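Local atomic coordinates of uncharacterized protein (Corynebacterium glutamicum, PDB entry 2NSF), a protein that catalyses the mycothiol-dependent cis-trans isomerisation of maleylpyruvate, most likely to fumarylpyruvate, with a bound zinc ion in its N-terminal domain. Residues A[144-147]-A[148-152]; A[96-99]-A[100-103]; A[83-86]-A[87-91]; A[134-137]-A[138-141]. All coordinates share one frame; numbering follows the deposited sequence.

Contact 1. Residues A[144-147]-A[148-152]; sequences VLTA and QGRTV. With SO4 (sulfate ion), chain B.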
loop_
_atom_site.group_PDB
_atom_site.type_symbol
_atom_site.label_atom_id
_atom_site.label_comp_id
_atom_site.label_asym_id
_atom_site.label_seq_id
_atom_site.Cartn_x
_atom_site.Cartn_y
_atom_site.Cartn_z
ATOM N N VAL A 144 -12.916 -10.462 8.318
ATOM C CA VAL A 144 -12.492 -9.366 9.171
ATOM C C VAL A 144 -12.821 -8.068 8.447
ATOM O O VAL A 144 -13.189 -8.079 7.268
ATOM C CB VAL A 144 -10.974 -9.440 9.458
ATOM C CG1 VAL A 144 -10.658 -10.715 10.230
ATOM C CG2 VAL A 144 -10.192 -9.408 8.148
ATOM N N LEU A 145 -12.691 -6.951 9.147
ATOM C CA LEU A 145 -13.002 -5.659 8.556
ATOM C C LEU A 145 -11.750 -4.805 8.430
ATOM O O LEU A 145 -10.945 -4.739 9.360
ATOM C CB LEU A 145 -14.036 -4.931 9.418
ATOM C CG LEU A 145 -14.859 -3.826 8.753
ATOM C CD1 LEU A 145 -15.777 -4.444 7.705
ATOM C CD2 LEU A 145 -15.682 -3.088 9.798
ATOM N N THR A 146 -11.578 -4.162 7.278
ATOM C CA THR A 146 -10.425 -3.291 7.068
ATOM C C THR A 146 -10.771 -1.944 7.687
ATOM O O THR A 146 -11.927 -1.699 8.042
ATOM C CB THR A 146 -10.124 -3.063 5.571
ATOM O OG1 THR A 146 -11.124 -2.209 5.003
ATOM C CG2 THR A 146 -10.099 -4.383 4.820
ATOM N N ALA A 147 -9.777 -1.073 7.814
ATOM C CA ALA A 147 -10.006 0.245 8.393
ATOM C C ALA A 147 -10.929 1.060 7.498
ATOM O O ALA A 147 -11.579 2.001 7.958
ATOM C CB ALA A 147 -8.679 0.970 8.590
ATOM N N GLN A 148 -10.993 0.694 6.220
ATOM C CA GLN A 148 -11.841 1.395 5.263
ATOM C C GLN A 148 -13.260 0.829 5.203
ATOM O O GLN A 148 -14.064 1.238 4.367
ATOM C CB GLN A 148 -11.208 1.365 3.867
ATOM C CG GLN A 148 -9.996 2.277 3.710
ATOM C CD GLN A 148 -10.342 3.745 3.866
ATOM O OE1 GLN A 148 -10.862 4.162 4.908
ATOM N NE2 GLN A 148 -10.061 4.538 2.841
ATOM N N GLY A 149 -13.563 -0.120 6.083
ATOM C CA GLY A 149 -14.895 -0.693 6.125
ATOM C C GLY A 149 -15.175 -1.869 5.211
ATOM O O GLY A 149 -16.330 -2.265 5.053
ATOM N N ARG A 150 -14.138 -2.440 4.608
ATOM C CA ARG A 150 -14.342 -3.574 3.718
ATOM C C ARG A 150 -14.336 -4.902 4.466
ATOM O O ARG A 150 -13.540 -5.114 5.385
ATOM C CB ARG A 150 -13.282 -3.587 2.622
ATOM C CG ARG A 150 -13.349 -2.377 1.701
ATOM C CD ARG A 150 -12.220 -2.413 0.683
ATOM N NE ARG A 150 -12.216 -3.684 -0.013
ATOM C CZ ARG A 150 -11.167 -4.490 -0.152
ATOM N NH1 ARG A 150 -9.978 -4.178 0.352
ATOM N NH2 ARG A 150 -11.326 -5.635 -0.787
ATOM N N THR A 151 -15.243 -5.789 4.069
ATOM C CA THR A 151 -15.348 -7.100 4.678
ATOM C C THR A 151 -14.553 -8.065 3.805
ATOM O O THR A 151 -14.935 -8.368 2.673
ATOM C CB THR A 151 -16.827 -7.529 4.800
ATOM O OG1 THR A 151 -17.506 -6.625 5.677
ATOM C CG2 THR A 151 -16.937 -8.928 5.369
ATOM N N VAL A 152 -13.435 -8.534 4.348
ATOM C CA VAL A 152 -12.533 -9.411 3.620
ATOM C C VAL A 152 -12.017 -10.579 4.447
ATOM O O VAL A 152 -12.113 -10.576 5.677
ATOM C CB VAL A 152 -11.297 -8.610 3.147
ATOM C CG1 VAL A 152 -11.727 -7.409 2.320
ATOM C CG2 VAL A 152 -10.505 -8.133 4.364
HETATM S S SO4 B . -8.772 -1.213 2.147
HETATM O O1 SO4 B . -10.123 -1.542 2.638
HETATM O O2 SO4 B . -7.816 -1.242 3.260
HETATM O O3 SO4 B . -8.794 0.133 1.561
HETATM O O4 SO4 B . -8.360 -2.199 1.135
#

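Contact 2. Residues A[96-99]-A[100-103]; sequences YVSP and EARN. With SO4 (sulfate ion), chain C.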
loop_
_atom_site.group_PDB
_atom_site.type_symbol
_atom_site.label_atom_id
_atom_site.label_comp_id
_atom_site.label_asym_id
_atom_site.label_seq_id
_atom_site.Cartn_x
_atom_site.Cartn_y
_atom_site.Cartn_z
ATOM N N TYR A 96 -7.590 -0.475 14.086
ATOM C CA TYR A 96 -7.294 0.651 14.974
ATOM C C TYR A 96 -8.451 0.887 15.928
ATOM O O TYR A 96 -9.605 0.601 15.601
ATOM C CB TYR A 96 -7.064 1.930 14.164
ATOM C CG TYR A 96 -5.907 1.832 13.201
ATOM C CD1 TYR A 96 -4.590 1.956 13.649
ATOM C CD2 TYR A 96 -6.125 1.572 11.850
ATOM C CE1 TYR A 96 -3.517 1.820 12.771
ATOM C CE2 TYR A 96 -5.058 1.430 10.966
ATOM C CZ TYR A 96 -3.759 1.555 11.434
ATOM O OH TYR A 96 -2.704 1.411 10.560
ATOM N N VAL A 97 -8.143 1.420 17.106
ATOM C CA VAL A 97 -9.174 1.703 18.095
ATOM C C VAL A 97 -10.133 2.742 17.526
ATOM O O VAL A 97 -11.349 2.649 17.709
ATOM C CB VAL A 97 -8.557 2.249 19.408
ATOM C CG1 VAL A 97 -9.659 2.715 20.349
ATOM C CG2 VAL A 97 -7.725 1.170 20.073
ATOM N N SER A 98 -9.574 3.723 16.824
ATOM C CA SER A 98 -10.354 4.791 16.217
ATOM C C SER A 98 -9.477 5.584 15.252
ATOM O O SER A 98 -8.249 5.450 15.264
ATOM C CB SER A 98 -10.877 5.737 17.297
ATOM O OG SER A 98 -9.804 6.452 17.894
ATOM N N PRO A 99 -10.095 6.410 14.391
ATOM C CA PRO A 99 -9.324 7.214 13.438
ATOM C C PRO A 99 -8.397 8.150 14.207
ATOM O O PRO A 99 -7.247 8.366 13.821
ATOM C CB PRO A 99 -10.405 7.978 12.680
ATOM C CG PRO A 99 -11.550 7.023 12.689
ATOM C CD PRO A 99 -11.539 6.516 14.111
ATOM N N GLU A 100 -8.918 8.705 15.300
ATOM C CA GLU A 100 -8.154 9.609 16.150
ATOM C C GLU A 100 -6.938 8.895 16.734
ATOM O O GLU A 100 -5.832 9.428 16.725
ATOM C CB GLU A 100 -9.014 10.130 17.310
ATOM C CG GLU A 100 -10.085 11.155 16.950
ATOM C CD GLU A 100 -11.281 10.552 16.239
ATOM O OE1 GLU A 100 -11.577 9.361 16.471
ATOM O OE2 GLU A 100 -11.938 11.277 15.461
ATOM N N ALA A 101 -7.146 7.684 17.247
ATOM C CA ALA A 101 -6.059 6.925 17.841
ATOM C C ALA A 101 -4.983 6.628 16.804
ATOM O O ALA A 101 -3.792 6.663 17.106
ATOM C CB ALA A 101 -6.582 5.630 18.439
ATOM N N ARG A 102 -5.409 6.337 15.581
ATOM C CA ARG A 102 -4.467 6.049 14.513
ATOM C C ARG A 102 -3.589 7.268 14.249
ATOM O O ARG A 102 -2.366 7.159 14.157
ATOM C CB ARG A 102 -5.195 5.679 13.229
ATOM C CG ARG A 102 -4.267 5.560 12.033
ATOM C CD ARG A 102 -5.053 5.417 10.758
ATOM N NE ARG A 102 -4.216 5.382 9.558
ATOM C CZ ARG A 102 -3.608 6.436 9.018
ATOM N NH1 ARG A 102 -3.723 7.642 9.564
ATOM N NH2 ARG A 102 -2.902 6.289 7.907
ATOM N N ASN A 103 -4.218 8.431 14.122
ATOM C CA ASN A 103 -3.473 9.650 13.862
ATOM C C ASN A 103 -2.585 10.033 15.035
ATOM O O ASN A 103 -1.434 10.424 14.851
ATOM C CB ASN A 103 -4.407 10.814 13.552
ATOM C CG ASN A 103 -5.112 10.653 12.228
ATOM O OD1 ASN A 103 -4.625 9.963 11.332
ATOM N ND2 ASN A 103 -6.259 11.308 12.085
HETATM S S SO4 C . -3.942 2.102 7.198
HETATM O O1 SO4 C . -3.156 3.259 6.739
HETATM O O2 SO4 C . -5.049 2.588 8.044
HETATM O O3 SO4 C . -4.504 1.380 6.035
HETATM O O4 SO4 C . -3.080 1.187 7.962
#

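Contact 3. Residues A[83-86]-A[87-91]; sequences LMHW and ANTGE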
loop_
_atom_site.group_PDB
_atom_site.type_symbol
_atom_site.label_atom_id
_atom_site.label_comp_id
_atom_site.label_asym_id
_atom_site.label_seq_id
_atom_site.Cartn_x
_atom_site.Cartn_y
_atom_site.Cartn_z
ATOM N N LEU A 83 -5.966 -7.896 13.103
ATOM C CA LEU A 83 -6.868 -8.645 12.238
ATOM C C LEU A 83 -6.536 -10.130 12.259
ATOM O O LEU A 83 -7.433 -10.972 12.212
ATOM C CB LEU A 83 -6.808 -8.115 10.800
ATOM C CG LEU A 83 -7.260 -6.666 10.585
ATOM C CD1 LEU A 83 -7.259 -6.353 9.090
ATOM C CD2 LEU A 83 -8.656 -6.457 11.164
ATOM N N MET A 84 -5.251 -10.467 12.330
ATOM C CA MET A 84 -4.868 -11.870 12.368
ATOM C C MET A 84 -5.268 -12.501 13.701
ATOM O O MET A 84 -5.601 -13.685 13.752
ATOM C CB MET A 84 -3.364 -12.039 12.128
ATOM C CG MET A 84 -2.905 -11.637 10.726
ATOM S SD MET A 84 -4.011 -12.208 9.404
ATOM C CE MET A 84 -4.020 -13.968 9.667
ATOM N N HIS A 85 -5.239 -11.715 14.775
ATOM C CA HIS A 85 -5.635 -12.229 16.088
ATOM C C HIS A 85 -7.139 -12.478 16.062
ATOM O O HIS A 85 -7.628 -13.487 16.564
ATOM C CB HIS A 85 -5.285 -11.228 17.192
ATOM C CG HIS A 85 -5.746 -11.651 18.553
ATOM N ND1 HIS A 85 -6.969 -11.286 19.074
ATOM C CD2 HIS A 85 -5.163 -12.439 19.487
ATOM C CE1 HIS A 85 -7.119 -11.830 20.268
ATOM N NE2 HIS A 85 -6.037 -12.538 20.543
ATOM N N TRP A 86 -7.863 -11.538 15.467
ATOM C CA TRP A 86 -9.311 -11.630 15.322
ATOM C C TRP A 86 -9.612 -12.914 14.547
ATOM O O TRP A 86 -10.488 -13.699 14.921
ATOM C CB TRP A 86 -9.797 -10.399 14.546
ATOM C CG TRP A 86 -11.265 -10.334 14.195
ATOM C CD1 TRP A 86 -12.208 -11.319 14.339
ATOM C CD2 TRP A 86 -11.940 -9.222 13.596
ATOM N NE1 TRP A 86 -13.424 -10.883 13.864
ATOM C CE2 TRP A 86 -13.287 -9.600 13.402
ATOM C CE3 TRP A 86 -11.535 -7.938 13.202
ATOM C CZ2 TRP A 86 -14.232 -8.740 12.833
ATOM C CZ3 TRP A 86 -12.472 -7.084 12.638
ATOM C CH2 TRP A 86 -13.806 -7.491 12.459
ATOM N N ALA A 87 -8.859 -13.131 13.474
ATOM C CA ALA A 87 -9.040 -14.303 12.630
ATOM C C ALA A 87 -8.773 -15.623 13.348
ATOM O O ALA A 87 -9.547 -16.572 13.215
ATOM C CB ALA A 87 -8.144 -14.197 11.403
ATOM N N ASN A 88 -7.681 -15.685 14.104
ATOM C CA ASN A 88 -7.318 -16.907 14.811
ATOM C C ASN A 88 -8.102 -17.192 16.089
ATOM O O ASN A 88 -8.210 -18.349 16.499
ATOM C CB ASN A 88 -5.819 -16.909 15.132
ATOM C CG ASN A 88 -4.955 -17.068 13.896
ATOM O OD1 ASN A 88 -4.428 -16.093 13.359
ATOM N ND2 ASN A 88 -4.810 -18.302 13.435
ATOM N N THR A 89 -8.651 -16.158 16.716
ATOM C CA THR A 89 -9.402 -16.352 17.955
ATOM C C THR A 89 -10.905 -16.216 17.752
ATOM O O THR A 89 -11.697 -16.674 18.580
ATOM C CB THR A 89 -8.979 -15.332 19.035
ATOM O OG1 THR A 89 -9.457 -14.030 18.675
ATOM C CG2 THR A 89 -7.465 -15.293 19.170
ATOM N N GLY A 90 -11.291 -15.585 16.649
ATOM C CA GLY A 90 -12.700 -15.382 16.366
ATOM C C GLY A 90 -13.240 -14.191 17.135
ATOM O O GLY A 90 -14.425 -13.874 17.061
ATOM N N GLU A 91 -12.363 -13.519 17.874
ATOM C CA GLU A 91 -12.763 -12.366 18.668
ATOM C C GLU A 91 -12.415 -11.057 17.969
ATOM O O GLU A 91 -11.241 -10.748 17.755
ATOM C CB GLU A 91 -12.095 -12.431 20.036
ATOM C CG GLU A 91 -12.196 -13.809 20.666
ATOM C CD GLU A 91 -11.923 -13.799 22.150
ATOM O OE1 GLU A 91 -10.839 -13.331 22.559
ATOM O OE2 GLU A 91 -12.802 -14.266 22.909
#

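Contact 4. Residues A[134-137]-A[138-141]; sequences ETSE and DAWS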
loop_
_atom_site.group_PDB
_atom_site.type_symbol
_atom_site.label_atom_id
_atom_site.label_comp_id
_atom_site.label_asym_id
_atom_site.label_seq_id
_atom_site.Cartn_x
_atom_site.Cartn_y
_atom_site.Cartn_z
ATOM N N GLU A 134 1.844 -18.586 12.314
ATOM C CA GLU A 134 1.058 -19.394 13.241
ATOM C C GLU A 134 -0.440 -19.409 12.957
ATOM O O GLU A 134 -1.216 -19.973 13.732
ATOM C CB GLU A 134 1.312 -18.927 14.677
ATOM C CG GLU A 134 2.794 -18.842 15.027
ATOM C CD GLU A 134 3.040 -18.590 16.503
ATOM O OE1 GLU A 134 2.230 -17.885 17.134
ATOM O OE2 GLU A 134 4.059 -19.087 17.029
ATOM N N THR A 135 -0.846 -18.805 11.846
ATOM C CA THR A 135 -2.256 -18.757 11.472
ATOM C C THR A 135 -2.727 -20.106 10.934
ATOM O O THR A 135 -2.072 -20.709 10.082
ATOM C CB THR A 135 -2.506 -17.664 10.407
ATOM O OG1 THR A 135 -2.265 -16.378 10.987
ATOM C CG2 THR A 135 -3.942 -17.720 9.890
ATOM N N SER A 136 -3.866 -20.574 11.437
ATOM C CA SER A 136 -4.417 -21.855 11.011
ATOM C C SER A 136 -5.060 -21.752 9.635
ATOM O O SER A 136 -5.417 -20.664 9.184
ATOM C CB SER A 136 -5.456 -22.355 12.019
ATOM O OG SER A 136 -6.570 -21.483 12.081
ATOM N N GLU A 137 -5.205 -22.897 8.978
ATOM C CA GLU A 137 -5.803 -22.957 7.652
ATOM C C GLU A 137 -7.173 -22.281 7.608
ATOM O O GLU A 137 -7.430 -21.449 6.739
ATOM C CB GLU A 137 -5.926 -24.419 7.207
ATOM C CG GLU A 137 -6.679 -24.609 5.901
ATOM C CD GLU A 137 -5.881 -25.385 4.872
ATOM O OE1 GLU A 137 -4.738 -24.975 4.577
ATOM O OE2 GLU A 137 -6.397 -26.400 4.355
ATOM N N ASP A 138 -8.046 -22.632 8.545
ATOM C CA ASP A 138 -9.383 -22.044 8.581
ATOM C C ASP A 138 -9.355 -20.542 8.844
ATOM O O ASP A 138 -10.137 -19.792 8.264
ATOM C CB ASP A 138 -10.249 -22.718 9.651
ATOM C CG ASP A 138 -10.423 -24.208 9.416
ATOM O OD1 ASP A 138 -10.251 -24.660 8.262
ATOM O OD2 ASP A 138 -10.748 -24.925 10.388
ATOM N N ALA A 139 -8.455 -20.107 9.720
ATOM C CA ALA A 139 -8.351 -18.694 10.069
ATOM C C ALA A 139 -8.052 -17.796 8.872
ATOM O O ALA A 139 -8.482 -16.640 8.835
ATOM C CB ALA A 139 -7.284 -18.501 11.147
ATOM N N TRP A 140 -7.323 -18.321 7.891
ATOM C CA TRP A 140 -6.988 -17.528 6.714
ATOM C C TRP A 140 -8.224 -17.020 5.969
ATOM O O TRP A 140 -8.166 -15.989 5.303
ATOM C CB TRP A 140 -6.092 -18.327 5.759
ATOM C CG TRP A 140 -4.641 -18.355 6.161
ATOM C CD1 TRP A 140 -3.910 -19.452 6.527
ATOM C CD2 TRP A 140 -3.746 -17.237 6.224
ATOM N NE1 TRP A 140 -2.614 -19.085 6.808
ATOM C CE2 TRP A 140 -2.485 -17.730 6.630
ATOM C CE3 TRP A 140 -3.887 -15.864 5.975
ATOM C CZ2 TRP A 140 -1.369 -16.899 6.796
ATOM C CZ3 TRP A 140 -2.774 -15.033 6.139
ATOM C CH2 TRP A 140 -1.533 -15.558 6.544
ATOM N N SER A 141 -9.344 -17.728 6.088
ATOM C CA SER A 141 -10.566 -17.312 5.405
ATOM C C SER A 141 -11.588 -16.640 6.324
ATOM O O SER A 141 -12.691 -16.295 5.896
ATOM C CB SER A 141 -11.215 -18.508 4.703
ATOM O OG SER A 141 -11.570 -19.510 5.636
HETATM O O HOH W 1 -0.050 -19.919 8.354
#

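Contact 1. Residues A[144-147]-A[148-152]
The guanidinium of Arg-150 has CG2 of Thr-146 lying obliquely to it, CG1 of Val-152 over one face, off centre, and a sulfate ion at its edge. There Arg-150 NH1 gives a hydrogen bond of 2.7 Å to sulfate O4 and a second, weak one to O1. The long side chain suits this task, since a bend at chi3 (53°) swings the charged end back to the anion. Thr-146 holds the same ion from the other side of the turn: its OG1, placed between backbone N and carbonyl carbon (chi1 72°), donates to sulfate O1 at 2.7 Å. That hydroxyl oxygen also accepts from Arg-150 N at 3.0 Å and, weakly, from Gln-148 N, tying turn and anion together. Gly-149, which accepts its phi of 87° without strain, donates to Thr-146 O at 3.0 Å from well above the carbonyl plane. Val-144 and Val-152, beta-branched as suits strands, meet CG2 to CG2 at 4.0 Å. Arg-163 also bonds the sulfate, which probably comes from the crystallisation liquor but may mark an anion pocket; the Ala-147 side chain is about 10 Å from the zinc ion. With Thr-146 N bonded to Arg-150 O, this is an antiparallel beta hairpin closed by a type I turn with a G1 beta bulge.

Contact 2. Residues A[96-99]-A[100-103]
Tyr-96 lays one face of its ring over the aliphatic part of Arg-102, in a CH-pi contact that places CG of the arginine 3.9 Å from the ring centroid and almost on the normal. The setting is the N-terminus of helix 99-109, where Ser-98 is the N-cap. With chi1 68° the serine OG turns to the first helical turn and accepts from Ala-101 N at 3.0 Å, a job for which a short hydroxyl side chain is well suited. Pro-99 follows at the first helical position, where its lack of an N-H costs no helical bond, and its carbonyl receives Asn-103 N. The small Ala-101 brings its CB 4.0 Å from CB of Val-97. Arg-102 runs extended from CG to NE, which carries the guanidinium past the ring; the two planes stand 72° apart and the cation-pi attraction is at most weak. Beyond the ring the arginine and tyrosine share a sulfate, also bound by Asn-76; it probably comes from the crystallisation liquor but may mark a pocket for anionic groups. Arg-102 also touches the zinc ligand His-72. Arg-102 NE donates to sulfate O2 and NH2 to O1, each at 3.3 Å, while the phenol OH of Tyr-96 gives a short bond, 2.6 Å to sulfate O4.

Contact 3. Residues A[83-86]-A[87-91]
His-85 and Thr-89, one helical turn apart, pack methyl against ring: CG2 of the threonine lies over a face of the imidazole, 3.6 Å from its centroid and displaced to the NE2 side. The histidine has its ring opposite the backbone N (chi1 176°), which holds it outward from the helix, its end leaning over Thr-89. Thr-89 has chi1 71°, which sets the hydroxyl between N and carbonyl carbon and leaves the methyl facing the ring. From there OG1 donates to His-85 O at 2.8 Å, while Thr-89 N reaches the same oxygen at 2.9 Å from the other face of the carbonyl plane, so two bonds grip one acceptor. The same OG1 accepts from Glu-91 N, forming an ST turn just as the helix ends. A methyl and a hydroxyl on one residue thus serve ring and backbone at once. Trp-86 also turns CG opposite its N, and Glu-91 O lies by its CB and CG. Gly-90 leaves the helix with phi 81°, a conformation glycine adopts without strain, yet still donates to Trp-86 O at 2.7 Å. At this C-terminal end of helix 66-89, Leu-83 and Trp-86 turn to Val-144 on strand 143-145, Met-84 touches Thr-157 of helix 156-171, and the indole meets the ring of His-142.

Contact 4. Residues A[134-137]-A[138-141]
Thr-135 sets its CG2 methyl on the face of the Trp-140 indole, 3.5 Å from the centroid of the five-membered ring and only 7° off its normal. Threonine suits the place because its two branches divide the work: with OG1 at chi1 -66°, the methyl falls opposite the backbone N and makes the CH-pi contact, and OG1 bonds to Ala-131 O at the end of the preceding helix. The indole N-H is met as well, since a water accepts from Trp-140 NE1 at 3.1 Å and donates to Thr-135 O at 2.8 Å, closing a bridge beside the methyl. One step out, the backbone turns in a short run of helical angles. Trp-140 N donates to Ser-136 O at 3.3 Å, with a weak bond to Glu-137 O, and Ser-136 OG accepts weakly from Ala-139 N. Asp-138 O is held by both the N and the OG of Ser-141, at 3.1 and 3.0 Å, which finishes the turn. Farther out, Trp-132 meets the indole ring and Met-84 of helix 66-89 touches both Thr-135 and Trp-140. Dispersion at the ring face, with water-mediated pairing at NE1, would limit the rotation of the indole although the loop lies at the surface.

How the contacts relate
Along the chain the order is contact 3, contact 2, contact 4, contact 1, all within the N-terminal domain. Helix 66-89 is the common element: contact 3 ends it, contacts 1 and 4 pack on it, and it carries the zinc ligand His-72. Contact 2 starts the next helix, 99-109; the centres of contacts 2 and 3 are 19 Å apart, without touching. Contact 4, the loop after helix 114-133, lies 9 Å from contact 3 between centres, with Asn-88 packed against Thr-135, Ser-136 and Ala-139. It runs straight into the hairpin of contact 1, which brushes Tyr-96 of contact 2. Contacts 1 and 2 thus approach the zinc centre, each holding a sulfate, whereas contact 4 stands away from it.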